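Local coordinates for protein N-acetylmuramoyl-L-alanine amidase AmiD (Escherichia coli, PDB 3D2Y) that catalyses the zinc-dependent hydrolysis of the amide bond between N-acetylmuramoyl residues and L-amino acids in cell-wall glycopeptides, at residues 62-67 with 71-76; 205-210 with 224-229; 210-215 with 231-236. All coordinates share one frame; numbering follows the deposited sequence.

Contact 1 (62-67 with 71-76); sequences VPPRYN and RIWQLV
Arg71 N donates a hydrogen bond of 2.9 Å to Pro64 O, with 155° at the hydrogen and the donor almost straight in line with the carbonyl bond. It closes the base of a short beta-hairpin whose arms, strands 65-66 and 69-70, run antiparallel before the chain enters strand 73-74 at the edge of the mixed amidase sheet. Proline has no N-H to donate but keeps its carbonyl as an acceptor, so Pro64 can take part in this pairing through its oxygen. Beside it, Pro63 packs CB 3.5 Å from Arg71 O, while the same proline also rests on Ala129 of helix 124-141, so the foot of the hairpin lies against that helix.

Farther out, Arg71 and Tyr66 form a cation-pi stack. The guanidinium lies flat on one face of the phenol ring, the two planes only 5° apart, with CZ of Arg71 3.7 Å from the centroid of the Tyr66 ring. The arginine chain leaves the backbone extended and bends at chi3 (-71°), which turns its flat end over the ring instead of past it. A long aliphatic stem and a broad charged plane suit arginine to this surface: the charge stays near solvent while NE and both terminal nitrogens keep close to the aromatic face, whose electrons probably give the cation a modest electrostatic attraction.

At Pro64, the benzo edge of Trp73 meets the pyrrolidine ring. Trp73 itself is held edge-to-face against Phe41, and its side chain lies about 9 Å from that of Glu104, the catalytic proton acceptor. In the proline-tryptophan contact, Pro64 CG comes close to the plane of the indole and stops 4.0 Å from Trp73 CH2.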
loop_
_atom_site.group_PDB
_atom_site.type_symbol
_atom_site.label_atom_id
_atom_site.label_comp_id
_atom_site.label_asym_id
_atom_site.label_seq_id
_atom_site.Cartn_x
_atom_site.Cartn_y
_atom_site.Cartn_z
ATOM N N VAL A 62 -0.821 -18.591 -8.063
ATOM C CA VAL A 62 0.255 -19.546 -7.870
ATOM C C VAL A 62 1.113 -19.366 -9.113
ATOM O O VAL A 62 0.808 -19.926 -10.171
ATOM C CB VAL A 62 -0.251 -20.993 -7.672
ATOM C CG1 VAL A 62 0.966 -21.954 -7.433
ATOM C CG2 VAL A 62 -1.252 -21.024 -6.459
ATOM N N PRO A 63 2.184 -18.564 -9.001
ATOM C CA PRO A 63 3.052 -18.319 -10.143
ATOM C C PRO A 63 3.710 -19.616 -10.620
ATOM O O PRO A 63 4.077 -20.474 -9.786
ATOM C CB PRO A 63 4.112 -17.348 -9.590
ATOM C CG PRO A 63 3.473 -16.727 -8.376
ATOM C CD PRO A 63 2.637 -17.840 -7.800
ATOM N N PRO A 64 3.761 -19.806 -11.955
ATOM C CA PRO A 64 4.449 -20.935 -12.574
ATOM C C PRO A 64 5.927 -20.740 -12.252
ATOM O O PRO A 64 6.382 -19.593 -12.097
ATOM C CB PRO A 64 4.199 -20.709 -14.055
ATOM C CG PRO A 64 3.922 -19.213 -14.176
ATOM C CD PRO A 64 3.182 -18.880 -12.949
ATOM N N ARG A 65 6.666 -21.837 -12.178
ATOM C CA ARG A 65 8.101 -21.773 -11.892
ATOM C C ARG A 65 8.998 -22.279 -13.037
ATOM O O ARG A 65 8.723 -23.298 -13.672
ATOM C CB ARG A 65 8.415 -22.443 -10.552
ATOM C CG ARG A 65 7.408 -22.054 -9.475
ATOM C CD ARG A 65 7.725 -22.673 -8.158
ATOM N NE ARG A 65 8.727 -21.878 -7.481
ATOM C CZ ARG A 65 9.256 -22.176 -6.301
ATOM N NH1 ARG A 65 8.861 -23.266 -5.638
ATOM N NH2 ARG A 65 10.185 -21.375 -5.788
ATOM N N TYR A 66 10.054 -21.517 -13.283
ATOM C CA TYR A 66 11.048 -21.795 -14.311
ATOM C C TYR A 66 12.380 -21.551 -13.659
ATOM O O TYR A 66 12.505 -20.617 -12.896
ATOM C CB TYR A 66 10.923 -20.806 -15.470
ATOM C CG TYR A 66 9.597 -20.866 -16.177
ATOM C CD1 TYR A 66 8.465 -20.228 -15.650
ATOM C CD2 TYR A 66 9.473 -21.560 -17.391
ATOM C CE1 TYR A 66 7.225 -20.300 -16.301
ATOM C CE2 TYR A 66 8.250 -21.641 -18.052
ATOM C CZ TYR A 66 7.134 -21.009 -17.506
ATOM O OH TYR A 66 5.932 -21.073 -18.187
ATOM N N ASN A 67 13.379 -22.376 -13.960
ATOM C CA ASN A 67 14.711 -22.206 -13.361
ATOM C C ASN A 67 14.620 -22.110 -11.841
ATOM O O ASN A 67 15.409 -21.421 -11.213
ATOM C CB ASN A 67 15.401 -20.959 -13.953
ATOM C CG ASN A 67 16.887 -20.928 -13.682
ATOM O OD1 ASN A 67 17.509 -21.964 -13.435
ATOM N ND2 ASN A 67 17.455 -19.735 -13.688
ATOM N N ARG A 71 7.506 -16.990 -11.719
ATOM C CA ARG A 71 7.455 -16.001 -12.790
ATOM C C ARG A 71 6.354 -14.988 -12.479
ATOM O O ARG A 71 5.222 -15.340 -12.181
ATOM C CB ARG A 71 7.250 -16.659 -14.171
ATOM C CG ARG A 71 7.003 -15.708 -15.344
ATOM C CD ARG A 71 6.913 -16.423 -16.673
ATOM N NE ARG A 71 8.216 -16.937 -17.131
ATOM C CZ ARG A 71 8.428 -17.566 -18.288
ATOM N NH1 ARG A 71 7.429 -17.817 -19.135
ATOM N NH2 ARG A 71 9.644 -17.984 -18.593
ATOM N N ILE A 72 6.734 -13.719 -12.556
ATOM C CA ILE A 72 5.832 -12.587 -12.343
ATOM C C ILE A 72 5.808 -11.742 -13.630
ATOM O O ILE A 72 6.829 -11.628 -14.304
ATOM C CB ILE A 72 6.365 -11.717 -11.149
ATOM C CG1 ILE A 72 6.347 -12.505 -9.832
ATOM C CG2 ILE A 72 5.579 -10.412 -10.994
ATOM C CD1 ILE A 72 7.150 -11.815 -8.695
ATOM N N TRP A 73 4.653 -11.154 -13.964
ATOM C CA TRP A 73 4.497 -10.397 -15.209
ATOM C C TRP A 73 4.764 -8.926 -14.942
ATOM O O TRP A 73 4.252 -8.395 -13.970
ATOM C CB TRP A 73 3.096 -10.620 -15.809
ATOM C CG TRP A 73 3.057 -11.802 -16.764
ATOM C CD1 TRP A 73 2.984 -11.738 -18.114
ATOM C CD2 TRP A 73 3.122 -13.188 -16.424
ATOM N NE1 TRP A 73 2.962 -12.999 -18.653
ATOM C CE2 TRP A 73 3.040 -13.912 -17.636
ATOM C CE3 TRP A 73 3.203 -13.895 -15.209
ATOM C CZ2 TRP A 73 3.089 -15.314 -17.684
ATOM C CZ3 TRP A 73 3.246 -15.300 -15.252
ATOM C CH2 TRP A 73 3.182 -15.994 -16.492
ATOM N N GLN A 74 5.645 -8.313 -15.739
ATOM C CA GLN A 74 5.867 -6.854 -15.659
ATOM C C GLN A 74 5.255 -6.215 -16.887
ATOM O O GLN A 74 5.545 -6.607 -18.025
ATOM C CB GLN A 74 7.342 -6.455 -15.416
ATOM C CG GLN A 74 7.563 -4.901 -15.429
ATOM C CD GLN A 74 8.963 -4.426 -15.160
ATOM O OE1 GLN A 74 9.171 -3.238 -14.839
ATOM N NE2 GLN A 74 9.929 -5.305 -15.287
ATOM N N LEU A 75 4.360 -5.261 -16.651
ATOM C CA LEU A 75 3.537 -4.703 -17.698
ATOM C C LEU A 75 3.960 -3.298 -18.082
ATOM O O LEU A 75 3.620 -2.830 -19.153
ATOM C CB LEU A 75 2.062 -4.693 -17.256
ATOM C CG LEU A 75 1.447 -6.020 -16.826
ATOM C CD1 LEU A 75 0.033 -5.797 -16.362
ATOM C CD2 LEU A 75 1.452 -7.066 -17.983
ATOM N N VAL A 76 4.673 -2.618 -17.180
ATOM C CA VAL A 76 4.980 -1.195 -17.328
ATOM C C VAL A 76 6.363 -0.966 -16.737
ATOM O O VAL A 76 6.609 -1.416 -15.618
ATOM C CB VAL A 76 3.950 -0.236 -16.625
ATOM C CG1 VAL A 76 4.436 1.281 -16.686
ATOM C CG2 VAL A 76 2.534 -0.388 -17.196
#

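Contact 2 (205-210 with 224-229); sequences ELLARY and RRVIMA
No ring or other flat group enters where Leu207 meets Val226 and Ile227; the guanidinium of Arg209, with Ala208 CB 3.7 Å above one face and offset toward its rim, belongs to another side of the helix. The contact is a helix-helix packing between helix 200-210 and helix 220-234, which lie with helix 245-258 in the C-terminal helical part of the chain, probably akin to peptidoglycan-binding modules.

One methyl does the touching on the first helix. Leu207 has CG anti to its carbonyl carbon (chi1 -58°) and an extended chi2, which sends CD1 to the second helix, beside the backbone of Ile227: it sits 4.0 Å from Ile227 CG1 and equally far from Ile227 CA. The leucine and isoleucine side chains cross at about a right angle, and CG1 of Val226 flanks the same methyl at 4.2 Å from Leu207 CD1. A leucine suits the reaching role because its branch lies one carbon farther out, whereas the beta-branched valine and isoleucine present their bulk close to the helix.

Leu207 also touches Ala251 of helix 245-258, and Ile227 touches Thr200, Leu203 and Leu204. With no polar bond across it, this small buried interface relies on van der Waals contact and the exclusion of water, without the directional demands of hydrogen bonds.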
loop_
_atom_site.group_PDB
_atom_site.type_symbol
_atom_site.label_atom_id
_atom_site.label_comp_id
_atom_site.label_asym_id
_atom_site.label_seq_id
_atom_site.Cartn_x
_atom_site.Cartn_y
_atom_site.Cartn_z
ATOM N N GLU A 205 -7.832 12.341 13.480
ATOM C CA GLU A 205 -6.664 13.182 13.438
ATOM C C GLU A 205 -5.395 12.353 13.281
ATOM O O GLU A 205 -4.572 12.642 12.414
ATOM C CB GLU A 205 -6.578 14.110 14.658
ATOM C CG GLU A 205 -5.259 14.884 14.689
ATOM C CD GLU A 205 -5.052 15.695 15.960
ATOM O OE1 GLU A 205 -6.051 16.087 16.612
ATOM O OE2 GLU A 205 -3.882 15.950 16.302
ATOM N N LEU A 206 -5.243 11.329 14.123
ATOM C CA LEU A 206 -4.082 10.454 14.094
ATOM C C LEU A 206 -3.948 9.768 12.709
ATOM O O LEU A 206 -2.865 9.684 12.146
ATOM C CB LEU A 206 -4.192 9.362 15.182
ATOM C CG LEU A 206 -4.179 9.876 16.641
ATOM C CD1 LEU A 206 -4.328 8.679 17.558
ATOM C CD2 LEU A 206 -2.915 10.666 17.040
ATOM N N LEU A 207 -5.061 9.272 12.183
ATOM C CA LEU A 207 -5.026 8.617 10.879
ATOM C C LEU A 207 -4.645 9.576 9.770
ATOM O O LEU A 207 -3.820 9.232 8.894
ATOM C CB LEU A 207 -6.364 7.916 10.579
ATOM C CG LEU A 207 -6.743 6.880 11.632
ATOM C CD1 LEU A 207 -7.993 6.114 11.137
ATOM C CD2 LEU A 207 -5.584 5.925 11.966
ATOM N N ALA A 208 -5.182 10.803 9.849
ATOM C CA ALA A 208 -4.824 11.862 8.918
ATOM C C ALA A 208 -3.323 12.051 8.919
ATOM O O ALA A 208 -2.694 12.113 7.866
ATOM C CB ALA A 208 -5.522 13.200 9.291
ATOM N N ARG A 209 -2.745 12.174 10.113
ATOM C CA ARG A 209 -1.330 12.468 10.227
ATOM C C ARG A 209 -0.446 11.301 9.810
ATOM O O ARG A 209 0.653 11.529 9.301
ATOM C CB ARG A 209 -0.958 12.911 11.641
ATOM C CG ARG A 209 -1.623 14.229 12.138
ATOM C CD ARG A 209 -1.126 15.525 11.463
ATOM N NE ARG A 209 -1.544 15.651 10.066
ATOM C CZ ARG A 209 -2.735 16.097 9.638
ATOM N NH1 ARG A 209 -3.667 16.522 10.478
ATOM N NH2 ARG A 209 -2.985 16.130 8.341
ATOM N N TYR A 210 -0.934 10.083 10.046
ATOM C CA TYR A 210 -0.234 8.871 9.593
ATOM C C TYR A 210 -0.239 8.767 8.051
ATOM O O TYR A 210 0.740 8.290 7.461
ATOM C CB TYR A 210 -0.718 7.569 10.273
ATOM C CG TYR A 210 0.156 6.375 9.858
ATOM C CD1 TYR A 210 1.459 6.235 10.354
ATOM C CD2 TYR A 210 -0.283 5.443 8.909
ATOM C CE1 TYR A 210 2.251 5.168 9.971
ATOM C CE2 TYR A 210 0.561 4.368 8.482
ATOM C CZ TYR A 210 1.803 4.247 9.044
ATOM O OH TYR A 210 2.643 3.232 8.629
ATOM N N ARG A 224 -16.203 6.144 8.823
ATOM C CA ARG A 224 -16.109 4.676 8.951
ATOM C C ARG A 224 -15.196 4.032 7.888
ATOM O O ARG A 224 -14.393 3.174 8.217
ATOM C CB ARG A 224 -17.494 4.005 8.939
ATOM C CG ARG A 224 -18.244 4.074 10.253
ATOM C CD ARG A 224 -19.392 3.048 10.325
ATOM N NE ARG A 224 -20.423 3.277 9.316
ATOM C CZ ARG A 224 -21.421 4.158 9.427
ATOM N NH1 ARG A 224 -21.546 4.932 10.501
ATOM N NH2 ARG A 224 -22.303 4.268 8.440
ATOM N N ARG A 225 -15.311 4.446 6.630
ATOM C CA ARG A 225 -14.469 3.894 5.588
ATOM C C ARG A 225 -12.990 4.174 5.876
ATOM O O ARG A 225 -12.143 3.306 5.659
ATOM C CB ARG A 225 -14.903 4.403 4.201
ATOM C CG ARG A 225 -16.221 3.789 3.679
ATOM C CD ARG A 225 -16.056 2.792 2.501
ATOM N NE ARG A 225 -14.690 2.256 2.351
ATOM C CZ ARG A 225 -14.215 1.546 1.321
ATOM N NH1 ARG A 225 -14.969 1.241 0.266
ATOM N NH2 ARG A 225 -12.939 1.165 1.352
ATOM N N VAL A 226 -12.671 5.358 6.398
ATOM C CA VAL A 226 -11.252 5.657 6.696
ATOM C C VAL A 226 -10.753 4.700 7.795
ATOM O O VAL A 226 -9.681 4.111 7.680
ATOM C CB VAL A 226 -11.036 7.120 7.072
ATOM C CG1 VAL A 226 -9.590 7.365 7.493
ATOM C CG2 VAL A 226 -11.376 8.016 5.890
ATOM N N ILE A 227 -11.561 4.519 8.840
ATOM C CA ILE A 227 -11.108 3.787 10.014
ATOM C C ILE A 227 -11.036 2.320 9.622
ATOM O O ILE A 227 -10.094 1.605 9.977
ATOM C CB ILE A 227 -12.046 4.022 11.220
ATOM C CG1 ILE A 227 -11.846 5.452 11.797
ATOM C CG2 ILE A 227 -11.720 3.028 12.311
ATOM C CD1 ILE A 227 -13.006 6.026 12.705
ATOM N N MET A 228 -12.016 1.900 8.838
ATOM C CA MET A 228 -12.065 0.549 8.297
ATOM C C MET A 228 -10.812 0.219 7.454
ATOM O O MET A 228 -10.200 -0.846 7.629
ATOM C CB MET A 228 -13.343 0.391 7.480
ATOM C CG MET A 228 -13.610 -0.988 6.922
ATOM S SD MET A 228 -15.096 -1.022 5.861
ATOM C CE MET A 228 -16.173 0.241 6.561
ATOM N N ALA A 229 -10.448 1.122 6.535
ATOM C CA ALA A 229 -9.236 0.965 5.723
ATOM C C ALA A 229 -7.974 0.723 6.613
ATOM O O ALA A 229 -7.157 -0.172 6.339
ATOM C CB ALA A 229 -9.049 2.179 4.815
#

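Contact 3 (210-215 with 231-236); sequences YGYDVK and QMHFRP
Phe234 turns the CE2-CZ side of its ring onto the outer ends of two tyrosines, overlapping Tyr212 and Tyr210 at once. Tyr212 OH comes up at the phenyl edge, near its plane, 3.7 Å from Phe234 CE2. Tyr210 and Phe234 reach toward each other from opposite directions and form an oblique aromatic pair, planes at 89°, with Tyr210 CE2 4.1 Å from Phe234 CE2. The tyrosine has CG anti to the backbone N (chi1 -174°), which carries the ring off the last turn of helix 200-210 and toward the phenylalanine. The tyrosines also meet each other: Tyr212 CE2 lies in the plane of the Tyr210 ring, at its edge.

Over one face of Phe234 lies the imidazole of the preceding residue, His233, with Phe234 CE2 3.4 Å above its centre. Trp168 stacks on His233 as well. Two of the buried polar atoms share one carboxylate: Tyr212 OH bonds to OD1 of Asp153 and His233 ND1 to its OD2. A tyrosine and a histidine therefore fit this apolar setting, each giving a flat surface for packing and one polar atom for the aspartate. Were Phe234 cut back to an alanine, the two tyrosine rings and the imidazole would probably be left with a gap between them, and His233 would lose its cover on that face.

The cluster sits between the C-terminal ends of helices 200-210 and 220-234. It is bordered by helix 245-258, where Phe234 touches Ile250 and Tyr210 touches Leu254, by Trp90 of strand 89-90, edge-to-face with Tyr212, and by helix 151-154, which carries Asp153 and the zinc ligand His151.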
loop_
_atom_site.group_PDB
_atom_site.type_symbol
_atom_site.label_atom_id
_atom_site.label_comp_id
_atom_site.label_asym_id
_atom_site.label_seq_id
_atom_site.Cartn_x
_atom_site.Cartn_y
_atom_site.Cartn_z
ATOM N N TYR A 210 -0.934 10.083 10.046
ATOM C CA TYR A 210 -0.234 8.871 9.593
ATOM C C TYR A 210 -0.239 8.767 8.051
ATOM O O TYR A 210 0.740 8.290 7.461
ATOM C CB TYR A 210 -0.718 7.569 10.273
ATOM C CG TYR A 210 0.156 6.375 9.858
ATOM C CD1 TYR A 210 1.459 6.235 10.354
ATOM C CD2 TYR A 210 -0.283 5.443 8.909
ATOM C CE1 TYR A 210 2.251 5.168 9.971
ATOM C CE2 TYR A 210 0.561 4.368 8.482
ATOM C CZ TYR A 210 1.803 4.247 9.044
ATOM O OH TYR A 210 2.643 3.232 8.629
ATOM N N GLY A 211 -1.341 9.198 7.425
ATOM C CA GLY A 211 -1.326 9.490 6.014
ATOM C C GLY A 211 -2.642 9.410 5.301
ATOM O O GLY A 211 -2.705 9.737 4.113
ATOM N N TYR A 212 -3.691 9.017 6.033
ATOM C CA TYR A 212 -5.005 8.772 5.439
ATOM C C TYR A 212 -5.687 10.071 5.007
ATOM O O TYR A 212 -5.592 11.061 5.664
ATOM C CB TYR A 212 -5.928 7.918 6.372
ATOM C CG TYR A 212 -5.493 6.472 6.487
ATOM C CD1 TYR A 212 -6.132 5.431 5.757
ATOM C CD2 TYR A 212 -4.401 6.143 7.289
ATOM C CE1 TYR A 212 -5.653 4.103 5.875
ATOM C CE2 TYR A 212 -3.937 4.888 7.420
ATOM C CZ TYR A 212 -4.565 3.837 6.737
ATOM O OH TYR A 212 -4.011 2.577 6.864
ATOM N N ASP A 213 -6.490 10.001 3.947
ATOM C CA ASP A 213 -7.208 11.159 3.423
ATOM C C ASP A 213 -8.380 11.405 4.374
ATOM O O ASP A 213 -9.296 10.586 4.445
ATOM C CB ASP A 213 -7.759 10.763 2.038
ATOM C CG ASP A 213 -8.268 11.944 1.204
ATOM O OD1 ASP A 213 -8.009 13.114 1.535
ATOM O OD2 ASP A 213 -8.919 11.673 0.158
ATOM N N VAL A 214 -8.360 12.493 5.136
ATOM C CA VAL A 214 -9.463 12.817 6.029
ATOM C C VAL A 214 -9.832 14.260 5.731
ATOM O O VAL A 214 -8.988 15.128 5.827
ATOM C CB VAL A 214 -9.047 12.668 7.522
ATOM C CG1 VAL A 214 -10.121 13.222 8.472
ATOM C CG2 VAL A 214 -8.782 11.227 7.881
ATOM N N LYS A 215 -11.080 14.501 5.319
ATOM C CA LYS A 215 -11.516 15.861 4.992
ATOM C C LYS A 215 -12.352 16.414 6.142
ATOM O O LYS A 215 -12.954 15.623 6.874
ATOM C CB LYS A 215 -12.282 15.879 3.666
ATOM C CG LYS A 215 -11.505 15.212 2.532
ATOM C CD LYS A 215 -12.298 15.125 1.246
ATOM C CE LYS A 215 -11.537 14.317 0.193
ATOM N NZ LYS A 215 -10.122 14.804 -0.040
ATOM N N GLN A 231 -7.927 -0.382 9.743
ATOM C CA GLN A 231 -8.094 -1.647 10.472
ATOM C C GLN A 231 -7.827 -2.841 9.569
ATOM O O GLN A 231 -7.202 -3.829 10.004
ATOM C CB GLN A 231 -9.483 -1.750 11.109
ATOM C CG GLN A 231 -9.700 -0.717 12.245
ATOM C CD GLN A 231 -11.153 -0.589 12.683
ATOM O OE1 GLN A 231 -12.068 -0.742 11.881
ATOM N NE2 GLN A 231 -11.365 -0.243 13.950
ATOM N N MET A 232 -8.319 -2.789 8.335
ATOM C CA MET A 232 -8.025 -3.852 7.353
ATOM C C MET A 232 -6.533 -4.098 7.195
ATOM O O MET A 232 -6.126 -5.240 7.025
ATOM C CB MET A 232 -8.666 -3.599 5.982
ATOM C CG MET A 232 -10.169 -3.749 5.958
ATOM S SD MET A 232 -10.810 -3.723 4.281
ATOM C CE MET A 232 -10.676 -2.010 3.827
ATOM N N HIS A 233 -5.726 -3.037 7.324
ATOM C CA HIS A 233 -4.267 -3.128 7.220
ATOM C C HIS A 233 -3.631 -3.526 8.586
ATOM O O HIS A 233 -2.776 -4.427 8.652
ATOM C CB HIS A 233 -3.741 -1.777 6.680
ATOM C CG HIS A 233 -2.284 -1.758 6.306
ATOM N ND1 HIS A 233 -1.778 -0.910 5.336
ATOM C CD2 HIS A 233 -1.219 -2.429 6.812
ATOM C CE1 HIS A 233 -0.467 -1.076 5.254
ATOM N NE2 HIS A 233 -0.106 -1.980 6.151
ATOM N N PHE A 234 -4.052 -2.872 9.669
ATOM C CA PHE A 234 -3.301 -2.878 10.914
ATOM C C PHE A 234 -4.030 -3.505 12.096
ATOM O O PHE A 234 -3.401 -3.741 13.133
ATOM C CB PHE A 234 -2.830 -1.458 11.293
ATOM C CG PHE A 234 -1.848 -0.860 10.344
ATOM C CD1 PHE A 234 -0.502 -1.251 10.397
ATOM C CD2 PHE A 234 -2.244 0.126 9.427
ATOM C CE1 PHE A 234 0.432 -0.703 9.551
ATOM C CE2 PHE A 234 -1.284 0.675 8.545
ATOM C CZ PHE A 234 0.061 0.267 8.635
ATOM N N ARG A 235 -5.325 -3.831 11.940
ATOM C CA ARG A 235 -6.093 -4.484 13.023
ATOM C C ARG A 235 -7.218 -5.310 12.390
ATOM O O ARG A 235 -8.400 -5.020 12.563
ATOM C CB ARG A 235 -6.642 -3.463 14.033
ATOM C CG ARG A 235 -6.833 -4.013 15.473
ATOM C CD ARG A 235 -8.091 -4.878 15.653
ATOM N NE ARG A 235 -9.295 -4.120 15.320
ATOM C CZ ARG A 235 -9.999 -3.390 16.185
ATOM N NH1 ARG A 235 -11.070 -2.734 15.770
ATOM N NH2 ARG A 235 -9.650 -3.330 17.463
ATOM N N PRO A 236 -6.837 -6.305 11.586
ATOM C CA PRO A 236 -7.792 -7.015 10.753
ATOM C C PRO A 236 -8.747 -7.953 11.456
ATOM O O PRO A 236 -9.666 -8.447 10.830
ATOM C CB PRO A 236 -6.904 -7.786 9.786
ATOM C CG PRO A 236 -5.607 -7.912 10.461
ATOM C CD PRO A 236 -5.451 -6.736 11.338
#

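In the fold
Contact 1 is a surface feature of the amidase fold, while contacts 2 and 3 are buried and lie on the other side of the chain's centre; the centres of contacts 1 and 2 are 35 Å apart. Charge stacked on an aromatic face and a backbone bond suit the solvent-facing hairpin, whereas contact 2 is wholly aliphatic and contact 3 mainly aromatic, with Tyr212 and His233 hydrogen-bonded to Asp153. The two buried contacts share Tyr210 and touch where Leu207 O and Tyr212 N, 2.9 Å apart, make a probable hydrogen bond. Contact 2 joins the end of helix 200-210 to the middle of helix 220-234, and contact 3 carries the packing on to the end of the latter.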